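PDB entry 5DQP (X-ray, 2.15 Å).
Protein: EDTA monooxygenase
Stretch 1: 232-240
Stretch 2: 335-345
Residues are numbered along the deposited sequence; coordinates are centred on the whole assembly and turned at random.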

# COMPACT_ATOMS: atom_id res chain seq x y z
N ALA A 232 10.05 22.55 1.87
CA ALA A 232 9.99 23.93 2.31
C ALA A 232 9.16 24.76 1.34
O ALA A 232 8.93 24.39 0.18
CB ALA A 232 11.40 24.55 2.44
N PHE A 233 8.71 25.89 1.86
CA PHE A 233 7.99 26.88 1.08
C PHE A 233 8.98 27.63 0.20
O PHE A 233 10.11 27.92 0.61
CB PHE A 233 7.25 27.83 2.03
CG PHE A 233 6.49 28.91 1.35
CD1 PHE A 233 5.36 28.61 0.59
CD2 PHE A 233 6.87 30.24 1.50
CE1 PHE A 233 4.65 29.62 -0.03
CE2 PHE A 233 6.16 31.25 0.88
CZ PHE A 233 5.05 30.94 0.11
N LEU A 234 8.58 27.92 -1.03
CA LEU A 234 9.43 28.70 -1.92
C LEU A 234 9.10 30.18 -1.71
O LEU A 234 8.37 30.81 -2.48
CB LEU A 234 9.25 28.26 -3.36
CG LEU A 234 10.21 28.98 -4.33
CD1 LEU A 234 11.51 28.25 -4.40
CD2 LEU A 234 9.59 29.14 -5.73
N GLY A 235 9.62 30.73 -0.61
CA GLY A 235 9.39 32.11 -0.26
C GLY A 235 10.57 32.90 -0.76
O GLY A 235 10.99 32.73 -1.92
N SER A 236 11.16 33.73 0.09
CA SER A 236 12.29 34.52 -0.36
C SER A 236 13.55 33.67 -0.34
O SER A 236 13.67 32.75 0.46
CB SER A 236 12.48 35.76 0.50
OG SER A 236 13.13 35.43 1.73
N LYS A 237 14.47 33.97 -1.25
CA LYS A 237 15.77 33.31 -1.24
C LYS A 237 16.52 33.51 0.08
O LYS A 237 17.09 32.53 0.58
CB LYS A 237 16.61 33.79 -2.42
CG LYS A 237 17.91 33.03 -2.62
CD LYS A 237 18.34 33.13 -4.06
CE LYS A 237 19.79 33.55 -4.22
NZ LYS A 237 19.86 35.02 -4.28
N PRO A 238 16.58 34.72 0.67
CA PRO A 238 17.22 34.85 1.99
C PRO A 238 16.56 34.01 3.07
O PRO A 238 17.25 33.33 3.84
CB PRO A 238 17.11 36.35 2.29
CG PRO A 238 17.09 36.98 0.94
CD PRO A 238 16.25 36.04 0.09
N ALA A 239 15.24 34.04 3.16
CA ALA A 239 14.58 33.14 4.09
C ALA A 239 14.81 31.67 3.70
O ALA A 239 14.76 30.79 4.56
CB ALA A 239 13.09 33.46 4.17
N GLY A 240 15.09 31.40 2.43
CA GLY A 240 15.46 30.04 2.05
C GLY A 240 16.79 29.63 2.65
O GLY A 240 16.93 28.53 3.19
N LYS A 335 4.56 38.84 5.70
CA LYS A 335 5.96 39.24 5.76
C LYS A 335 6.80 38.50 4.72
O LYS A 335 7.74 39.06 4.16
CB LYS A 335 6.51 39.02 7.17
CG LYS A 335 7.82 39.73 7.39
CD LYS A 335 7.70 41.21 7.02
CE LYS A 335 9.01 41.81 6.51
NZ LYS A 335 9.48 41.09 5.29
N SER A 336 6.44 37.25 4.43
CA SER A 336 7.16 36.51 3.40
C SER A 336 6.98 37.17 2.04
O SER A 336 7.92 37.28 1.26
CB SER A 336 6.68 35.06 3.37
OG SER A 336 7.44 34.34 2.43
N MET A 337 5.76 37.61 1.76
CA MET A 337 5.49 38.27 0.50
C MET A 337 6.29 39.56 0.38
O MET A 337 6.73 39.91 -0.72
CB MET A 337 4.00 38.54 0.37
CG MET A 337 3.20 37.32 -0.03
SD MET A 337 1.51 37.85 -0.36
CE MET A 337 0.93 38.08 1.32
N VAL A 338 6.48 40.28 1.48
CA VAL A 338 7.28 41.50 1.43
C VAL A 338 8.73 41.16 1.10
O VAL A 338 9.35 41.79 0.23
CB VAL A 338 7.17 42.30 2.73
CG1 VAL A 338 8.18 43.40 2.73
CG2 VAL A 338 5.78 42.88 2.84
N ASP A 339 9.27 40.13 1.76
CA ASP A 339 10.65 39.71 1.52
C ASP A 339 10.84 39.28 0.06
O ASP A 339 11.84 39.64 -0.57
CB ASP A 339 11.01 38.58 2.48
CG ASP A 339 12.50 38.28 2.51
OD1 ASP A 339 13.29 39.10 1.98
OD2 ASP A 339 12.89 37.23 3.08
N VAL A 340 9.90 38.52 -0.48
CA VAL A 340 9.96 38.12 -1.89
C VAL A 340 9.98 39.35 -2.79
O VAL A 340 10.80 39.46 -3.70
CB VAL A 340 8.80 37.19 -2.25
CG1 VAL A 340 8.79 36.95 -3.76
CG2 VAL A 340 8.95 35.86 -1.53
N ALA A 341 9.05 40.29 -2.56
CA ALA A 341 8.96 41.43 -3.46
C ALA A 341 10.24 42.26 -3.44
O ALA A 341 10.70 42.73 -4.48
CB ALA A 341 7.75 42.30 -3.09
N LEU A 342 10.82 42.46 -2.25
CA LEU A 342 12.03 43.27 -2.17
C LEU A 342 13.24 42.52 -2.70
O LEU A 342 14.04 43.08 -3.46
CB LEU A 342 12.27 43.72 -0.74
CG LEU A 342 11.20 44.67 -0.22
CD1 LEU A 342 11.48 44.98 1.23
CD2 LEU A 342 11.11 45.97 -1.06
N ASP A 343 13.40 41.24 -2.32
CA ASP A 343 14.57 40.48 -2.76
C ASP A 343 14.63 40.37 -4.28
O ASP A 343 15.72 40.40 -4.86
CB ASP A 343 14.62 39.07 -2.17
CG ASP A 343 15.89 38.30 -2.63
OD1 ASP A 343 17.01 38.83 -2.43
OD2 ASP A 343 15.80 37.18 -3.21
N GLU A 344 13.48 40.16 -4.92
CA GLU A 344 13.41 39.93 -6.36
C GLU A 344 13.04 41.19 -7.15
O GLU A 344 12.98 41.15 -8.38
CB GLU A 344 12.44 38.77 -6.65
CG GLU A 344 12.96 37.43 -6.10
CD GLU A 344 12.00 36.21 -6.22
OE1 GLU A 344 12.17 35.26 -5.41
OE2 GLU A 344 11.12 36.17 -7.12
N LYS A 345 12.91 42.32 -6.48
CA LYS A 345 12.60 43.60 -7.10
C LYS A 345 11.32 43.58 -7.93
O LYS A 345 11.34 43.92 -9.06
CB LYS A 345 13.81 44.12 -7.89
CG LYS A 345 15.14 43.84 -7.19
CD LYS A 345 16.35 44.56 -7.72
CE LYS A 345 17.40 44.79 -6.67
NZ LYS A 345 18.14 43.57 -6.33
O HOH W 1 13.45 35.85 -3.18
O HOH W 2 19.24 37.22 -2.16

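No direct hydrogen bond joins the two stretches; packing and two waters do, over 351 Å² of summed buried surface. On the helix of stretch 2, Ser336, Asp339 and Asp343 all point CA-to-CB toward stretch 1, and all three have chi1 near 180° (t).

At the centre Val340, also t, brings CG2 to 3.5 Å from both Gly235 C and Ser236 N, so its branched, apolar side chain packs against backbone. Gly235 fits for lack of a side chain: an ideal CB would sit 2.9 Å from Ser336 OG, a clash. That same OG meets the Phe233 ring at its edge, 3.7 Å from CE2.

Ser236, with chi1 at 79° (p), caps its helix, OG accepting from Ala239 N at 2.9 Å. The modelled OG is too close to Asp339 for its position to be firm. Pro238 suits the first turn, where a ring without an N-H costs no helical hydrogen bond; its CD lies 3.5 Å from Asp343 OD2.

Water 1 accepts from Lys237 N (2.9 Å) and donates to Asp343 OD2 (2.7 Å) and Glu344 OE1 (2.6 Å). Glu344 (chi1 m, chi2 t) starts sideways, but its end comes nearer. Lys237, also sideways (chi1 and chi2 t, chi3 off-well at 130°, chi4 m), reaches water 2 through NZ (3.1 Å); that water donates to Asp343 OD1 (2.8 Å). With chi2 at 54°, each Asp343 carboxylate oxygen receives one water.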